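Local coordinates for nitrogenase molybdenum-iron protein beta chain (Clostridium pasteurianum, PDB 4WES), which forms, with the alpha chain, the molybdenum-iron protein of nitrogenase, which reduces dinitrogen to ammonia, and shares an [8Fe-7S] cluster with that chain, at the interface of chains C and A and the interface of chains A and B. Sequence-based numbering; all coordinates share one arbitrary frame. Chains: chain A/B, Nitrogenase molybdenum-iron protein beta chain; chain C, Nitrogenase molybdenum-iron protein alpha chain.

Contact 1 and contact 2 join one beta chain, A, to two different partners: the alpha chain C and the second beta chain B. The centres of their C-alpha atoms lie about 16 Å apart. They share no residue, but both draw on the later part of chain A, contact 1 through helix 374-383 and contact 2 through the 3-10 helix 393-395 and helix 396-402, with strand 388-391 in between. Contact 1 adds the N-terminal stretch of chain A, whereas contact 2 receives the C-terminal tail of chain B. This part of chain A probably couples the alpha-beta interface to the beta-beta junction of the alpha2beta2 tetramer.

Contact 1: the interface of chains C and A. Residues chain C 101, 104, 133-134; chain A 4-5, 17, 375.
The N-terminal loop of chain A, with A:Ala4 near helical backbone angles and A:Thr5 extended, passes between C:Tyr104 and the end of helix 120-134, where C:Met133 and C:Phe134 stand. The phenol OH of C:Tyr104 hydrogen-bonds to the hydroxyl OG1 of A:Thr5 at 2.7 Å, with the direction undecided. That hydroxyl lies in the plane of the tyrosine ring, at its edge. The threonine torsion (chi1 -58°) puts OG1 beside its own backbone N and turned to the phenol.

A:Phe375 is the apolar centre. The methyl CG2 of A:Thr5 covers one face near the rim, and CD1 of A:Ile17 lies over the middle of the other, 3.8 Å above the plane; both come from its own chain and hold the ring in a slot. From chain C, CE1 of C:Tyr104 meets the edge in plane, whereas the methyl CE of C:Met133 comes in above the CE2/CZ rim on the isoleucine side, 3.5 Å from CE2 of A:Phe375. The methionine bends at chi3 (72°) to bring that methyl round. C:Phe134 carries its own neighbour's C:Met133 CB over one face and turns its edge to chain A, CZ standing 3.9 Å from CE1 of A:Phe375. The A:Ala4 methyl packs among C:Phe101, C:Tyr104 and C:Phe134. A water bridges the carbonyl O of A:Ala4 (2.7 Å) and that of C:Met133.

The patch lies in the alpha-beta interface, where the start of the beta chain, its strand 16-17 and the beginning of helix 374-383 meet the alpha-chain loop ahead of strand 106-107 and the close of helix 120-134.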
ATOM      1  N   PHE C 101     -13.877  -9.496 -25.737  1.00  9.80           N
ATOM      2  CA  PHE C 101     -14.054 -10.390 -24.588  1.00 10.64           C
ATOM      3  C   PHE C 101     -12.735 -10.816 -23.948  1.00 10.00           C
ATOM      4  O   PHE C 101     -12.716 -11.761 -23.131  1.00 10.97           O
ATOM      5  CB  PHE C 101     -14.880 -11.608 -24.992  1.00 11.86           C
ATOM      6  CG  PHE C 101     -16.227 -11.241 -25.579  1.00 11.74           C
ATOM      7  CD1 PHE C 101     -17.219 -10.708 -24.795  1.00 13.46           C
ATOM      8  CD2 PHE C 101     -16.482 -11.383 -26.939  1.00 11.54           C
ATOM      9  CE1 PHE C 101     -18.427 -10.322 -25.317  1.00 15.43           C
ATOM     10  CE2 PHE C 101     -17.712 -11.006 -27.467  1.00 13.03           C
ATOM     11  CZ  PHE C 101     -18.678 -10.466 -26.655  1.00 13.94           C
ATOM     12  N   TYR C 104     -12.492 -11.724 -20.105  1.00  8.12           N
ATOM     13  CA  TYR C 104     -13.410 -12.730 -19.618  1.00  8.21           C
ATOM     14  C   TYR C 104     -12.921 -14.125 -19.956  1.00  8.12           C
ATOM     15  O   TYR C 104     -12.256 -14.314 -20.961  1.00  8.32           O
ATOM     16  CB  TYR C 104     -14.802 -12.592 -20.256  1.00  8.73           C
ATOM     17  CG  TYR C 104     -15.468 -11.278 -20.018  1.00  8.17           C
ATOM     18  CD1 TYR C 104     -16.376 -11.098 -18.995  1.00  9.42           C
ATOM     19  CD2 TYR C 104     -15.218 -10.177 -20.836  1.00  9.31           C
ATOM     20  CE1 TYR C 104     -16.999  -9.871 -18.790  1.00  9.21           C
ATOM     21  CE2 TYR C 104     -15.840  -8.963 -20.625  1.00  9.13           C
ATOM     22  CZ  TYR C 104     -16.746  -8.812 -19.621  1.00  8.16           C
ATOM     23  OH  TYR C 104     -17.344  -7.595 -19.435  1.00  9.71           O
ATOM     24  N   MET C 133     -26.741 -13.037 -23.910  1.00  9.86           N
ATOM     25  CA  MET C 133     -26.090 -12.002 -23.121  1.00 11.34           C
ATOM     26  C   MET C 133     -25.182 -11.111 -23.937  1.00 11.00           C
ATOM     27  O   MET C 133     -25.078  -9.921 -23.652  1.00 14.29           O
ATOM     28  CB  MET C 133     -25.267 -12.647 -21.992  1.00 11.34           C
ATOM     29  CG  MET C 133     -26.161 -13.254 -20.952  1.00 12.11           C
ATOM     30  SD  MET C 133     -25.272 -14.148 -19.665  1.00 14.42           S
ATOM     31  CE  MET C 133     -24.551 -12.779 -18.787  1.00 14.84           C
ATOM     32  N   PHE C 134     -24.490 -11.686 -24.915  1.00 10.40           N
ATOM     33  CA  PHE C 134     -23.348 -10.989 -25.534  1.00 10.83           C
ATOM     34  C   PHE C 134     -23.465 -10.716 -27.014  1.00 11.92           C
ATOM     35  O   PHE C 134     -22.737  -9.873 -27.525  1.00 12.95           O
ATOM     36  CB  PHE C 134     -22.053 -11.763 -25.239  1.00 10.83           C
ATOM     37  CG  PHE C 134     -21.792 -11.921 -23.777  1.00 10.61           C
ATOM     38  CD1 PHE C 134     -21.611 -10.816 -22.972  1.00 12.24           C
ATOM     39  CD2 PHE C 134     -21.766 -13.164 -23.200  1.00 11.01           C
ATOM     40  CE1 PHE C 134     -21.424 -10.952 -21.610  1.00 13.38           C
ATOM     41  CE2 PHE C 134     -21.580 -13.305 -21.841  1.00 11.61           C
ATOM     42  CZ  PHE C 134     -21.408 -12.200 -21.043  1.00 11.78           C
TER
ATOM     43  N   ALA A   4     -18.710  -5.535 -21.535  1.00 10.18           N
ATOM     44  CA  ALA A   4     -19.767  -6.485 -21.861  1.00 10.87           C
ATOM     45  C   ALA A   4     -20.599  -6.903 -20.685  1.00 10.38           C
ATOM     46  O   ALA A   4     -21.550  -7.650 -20.854  1.00 11.88           O
ATOM     47  CB  ALA A   4     -19.175  -7.719 -22.553  1.00 11.13           C
ATOM     48  N   THR A   5     -20.275  -6.436 -19.477  1.00  9.89           N
ATOM     49  CA  THR A   5     -21.042  -6.799 -18.301  1.00 10.85           C
ATOM     50  C   THR A   5     -22.191  -5.801 -18.092  1.00 12.11           C
ATOM     51  O   THR A   5     -21.921  -4.633 -17.807  1.00 13.89           O
ATOM     52  CB  THR A   5     -20.132  -6.810 -17.065  1.00 10.40           C
ATOM     53  OG1 THR A   5     -19.076  -7.727 -17.331  1.00  9.93           O
ATOM     54  CG2 THR A   5     -20.920  -7.240 -15.842  1.00 10.48           C
ATOM     55  N   ILE A  17     -18.689 -17.591 -15.806  1.00  8.20           N
ATOM     56  CA  ILE A  17     -17.905 -16.486 -16.318  1.00  8.34           C
ATOM     57  C   ILE A  17     -17.003 -15.998 -15.195  1.00  7.51           C
ATOM     58  O   ILE A  17     -17.482 -15.670 -14.131  1.00  8.89           O
ATOM     59  CB  ILE A  17     -18.798 -15.304 -16.801  1.00  8.32           C
ATOM     60  CG1 ILE A  17     -19.890 -15.760 -17.772  1.00  8.81           C
ATOM     61  CG2 ILE A  17     -17.919 -14.222 -17.402  1.00  9.19           C
ATOM     62  CD1 ILE A  17     -20.912 -14.675 -18.098  1.00  9.64           C
ATOM     63  N   PHE A 375     -18.336 -12.199 -12.336  1.00  8.14           N
ATOM     64  CA  PHE A 375     -19.335 -11.515 -13.165  1.00  8.48           C
ATOM     65  C   PHE A 375     -20.550 -11.169 -12.325  1.00  9.01           C
ATOM     66  O   PHE A 375     -21.046 -10.023 -12.401  1.00  9.70           O
ATOM     67  CB  PHE A 375     -19.658 -12.408 -14.374  1.00  8.88           C
ATOM     68  CG  PHE A 375     -20.467 -11.744 -15.454  1.00  8.86           C
ATOM     69  CD1 PHE A 375     -19.865 -11.211 -16.575  1.00  9.69           C
ATOM     70  CD2 PHE A 375     -21.849 -11.707 -15.382  1.00  9.38           C
ATOM     71  CE1 PHE A 375     -20.598 -10.652 -17.595  1.00  9.79           C
ATOM     72  CE2 PHE A 375     -22.581 -11.126 -16.406  1.00 10.46           C
ATOM     73  CZ  PHE A 375     -21.964 -10.622 -17.523  1.00 10.41           C
TER
HETATM   74  O   HOH W   1     -23.229  -7.608 -23.012  1.00 20.77           O

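Contact 2: the interface of chains A and B. Residues chain A 393-394, 396-397, 414; chain B 454-456.
The rings of A:Phe397 and B:Phe454 meet edge to face, their planes at 65° and their centroids 5.0 Å apart. The rim of B:Phe454 points down on one face of A:Phe397, with CE1 off-centre above it and CD1 3.5 Å from CE2. B:Val456 reaches the same ring at its edge and in its plane, crossing it at about a right angle, with methyl CG2 3.7 Å from CZ of A:Phe397. Face and edge of one phenylalanine are therefore used by two residues of the same tail.

A:Lys396 runs past B:Phe454 in the opposite direction, its CG 3.7 Å from CE1 of that ring. It starts with CG wedged between the backbone N and the carbonyl carbon (chi1 70°) and bends again at chi3, which delivers the side-chain amine NZ to the tail backbone. There NZ donates to two successive carbonyls, B:Glu455 O at 2.8 Å and B:Val456 O at 3.0 Å. Both donor positions are tilted out of the carbonyl planes, and the bond to B:Glu455 is the straighter at its oxygen, 150°. This forked grip fixes the tail backbone rather than the carboxylate of B:Glu455.

The other methyl of B:Val456, CG1, lies over the CE1 rim of the A:Tyr394 ring, out of its plane, and also touches the methyl CE of A:Met414 at 3.7 Å. A:Met414 runs alongside the valine, and its backbone N donates to A:Thr393 OG1 at 2.9 Å, linking the two chain A segments behind the valine.

The receiving surface is the 3-10 helix 393-395, the start of helix 396-402 and the loop holding A:Met414. The tail follows the 3-10 helix 451-453 of chain B, and by two-fold symmetry the beta chains exchange C-terminal tails.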
ATOM      1  N   THR A 393      -6.224 -11.442  -7.547  1.00  7.36           N
ATOM      2  CA  THR A 393      -5.855 -10.522  -8.617  1.00  7.33           C
ATOM      3  C   THR A 393      -6.988 -10.150  -9.550  1.00  7.37           C
ATOM      4  O   THR A 393      -7.043  -9.020 -10.062  1.00  8.04           O
ATOM      5  CB  THR A 393      -4.650 -11.072  -9.375  1.00  8.09           C
ATOM      6  OG1 THR A 393      -3.501 -11.020  -8.529  1.00  8.64           O
ATOM      7  CG2 THR A 393      -4.341 -10.365 -10.672  1.00  8.93           C
ATOM      8  N   TYR A 394      -7.878 -11.094  -9.843  1.00  7.72           N
ATOM      9  CA  TYR A 394      -8.906 -10.854 -10.864  1.00  8.48           C
ATOM     10  C   TYR A 394      -9.914  -9.796 -10.472  1.00  8.00           C
ATOM     11  O   TYR A 394     -10.590  -9.247 -11.343  1.00  8.92           O
ATOM     12  CB  TYR A 394      -9.575 -12.176 -11.264  1.00  8.32           C
ATOM     13  CG  TYR A 394      -8.617 -13.040 -12.042  1.00  7.75           C
ATOM     14  CD1 TYR A 394      -8.329 -12.741 -13.371  1.00  8.09           C
ATOM     15  CD2 TYR A 394      -7.980 -14.139 -11.480  1.00  8.23           C
ATOM     16  CE1 TYR A 394      -7.427 -13.487 -14.110  1.00  8.24           C
ATOM     17  CE2 TYR A 394      -7.085 -14.890 -12.224  1.00  8.44           C
ATOM     18  CZ  TYR A 394      -6.818 -14.589 -13.519  1.00  7.88           C
ATOM     19  OH  TYR A 394      -5.943 -15.345 -14.264  1.00  8.65           O
ATOM     20  N   LYS A 396      -9.032  -6.903  -9.783  1.00  8.14           N
ATOM     21  CA  LYS A 396      -8.465  -5.630 -10.212  1.00  9.42           C
ATOM     22  C   LYS A 396      -9.230  -4.989 -11.347  1.00  7.90           C
ATOM     23  O   LYS A 396      -9.231  -3.767 -11.507  1.00  8.95           O
ATOM     24  CB  LYS A 396      -6.942  -5.805 -10.627  1.00 10.87           C
ATOM     25  CG  LYS A 396      -6.725  -6.589 -11.896  1.00 10.51           C
ATOM     26  CD  LYS A 396      -5.300  -7.159 -12.182  1.00 11.60           C
ATOM     27  CE  LYS A 396      -4.317  -6.149 -12.507  1.00 11.93           C
ATOM     28  NZ  LYS A 396      -2.956  -6.658 -12.487  1.00  8.91           N
ATOM     29  N   PHE A 397      -9.843  -5.811 -12.192  1.00  7.68           N
ATOM     30  CA  PHE A 397     -10.611  -5.292 -13.345  1.00  7.75           C
ATOM     31  C   PHE A 397     -11.853  -4.582 -12.871  1.00  7.67           C
ATOM     32  O   PHE A 397     -12.206  -3.522 -13.411  1.00  9.10           O
ATOM     33  CB  PHE A 397     -10.996  -6.446 -14.289  1.00  8.46           C
ATOM     34  CG  PHE A 397      -9.842  -7.100 -14.988  1.00  8.60           C
ATOM     35  CD1 PHE A 397      -9.160  -8.166 -14.405  1.00  9.94           C
ATOM     36  CD2 PHE A 397      -9.463  -6.715 -16.262  1.00  8.22           C
ATOM     37  CE1 PHE A 397      -8.131  -8.776 -15.059  1.00 12.13           C
ATOM     38  CE2 PHE A 397      -8.442  -7.321 -16.930  1.00  9.91           C
ATOM     39  CZ  PHE A 397      -7.766  -8.368 -16.326  1.00 11.86           C
ATOM     40  N   MET A 414      -1.054 -12.489  -8.364  1.00  7.23           N
ATOM     41  CA  MET A 414      -0.018 -12.733  -9.379  1.00  7.53           C
ATOM     42  C   MET A 414       0.615 -11.433  -9.872  1.00  7.47           C
ATOM     43  O   MET A 414       1.396 -11.498 -10.820  1.00  7.79           O
ATOM     44  CB  MET A 414      -0.600 -13.484 -10.577  1.00  8.30           C
ATOM     45  CG  MET A 414      -1.181 -14.828 -10.165  1.00  8.52           C
ATOM     46  SD  MET A 414      -1.827 -15.807 -11.515  1.00  9.35           S
ATOM     47  CE  MET A 414      -3.286 -14.878 -11.976  1.00 12.03           C
TER
ATOM     48  N   PHE B 454      -3.730  -3.131 -20.066  1.00  9.86           N
ATOM     49  CA  PHE B 454      -3.945  -3.649 -18.747  1.00  9.88           C
ATOM     50  C   PHE B 454      -3.572  -5.136 -18.705  1.00 11.80           C
ATOM     51  O   PHE B 454      -3.786  -5.892 -19.678  1.00 15.81           O
ATOM     52  CB  PHE B 454      -5.401  -3.381 -18.372  1.00 11.06           C
ATOM     53  CG  PHE B 454      -5.719  -3.457 -16.906  1.00 11.08           C
ATOM     54  CD1 PHE B 454      -6.345  -4.585 -16.378  1.00 12.23           C
ATOM     55  CD2 PHE B 454      -5.491  -2.393 -16.047  1.00 10.64           C
ATOM     56  CE1 PHE B 454      -6.717  -4.638 -15.066  1.00 12.45           C
ATOM     57  CE2 PHE B 454      -5.828  -2.442 -14.702  1.00 10.63           C
ATOM     58  CZ  PHE B 454      -6.458  -3.582 -14.229  1.00 11.17           C
ATOM     59  N   GLU B 455      -2.997  -5.568 -17.609  1.00  9.56           N
ATOM     60  CA  GLU B 455      -2.355  -6.875 -17.451  1.00  9.46           C
ATOM     61  C   GLU B 455      -2.958  -7.633 -16.291  1.00  7.92           C
ATOM     62  O   GLU B 455      -3.248  -7.034 -15.261  1.00  9.16           O
ATOM     63  CB  GLU B 455      -0.870  -6.663 -17.118  1.00  9.69           C
ATOM     64  CG  GLU B 455      -0.058  -5.902 -18.128  1.00 10.11           C
ATOM     65  CD  GLU B 455       0.184  -6.591 -19.454  1.00 10.00           C
ATOM     66  OE1 GLU B 455      -0.069  -7.812 -19.562  1.00  9.73           O
ATOM     67  OE2 GLU B 455       0.622  -5.905 -20.391  1.00 12.53           O
ATOM     68  N   VAL B 456      -3.011  -8.961 -16.408  1.00  7.86           N
ATOM     69  CA  VAL B 456      -3.243  -9.782 -15.231  1.00  8.42           C
ATOM     70  C   VAL B 456      -1.959  -9.908 -14.370  1.00  7.45           C
ATOM     71  O   VAL B 456      -1.895  -9.334 -13.301  1.00  8.49           O
ATOM     72  CB  VAL B 456      -3.815 -11.189 -15.603  1.00  8.14           C
ATOM     73  CG1 VAL B 456      -3.890 -12.089 -14.382  1.00  8.64           C
ATOM     74  CG2 VAL B 456      -5.198 -11.050 -16.205  1.00  9.80           C
TER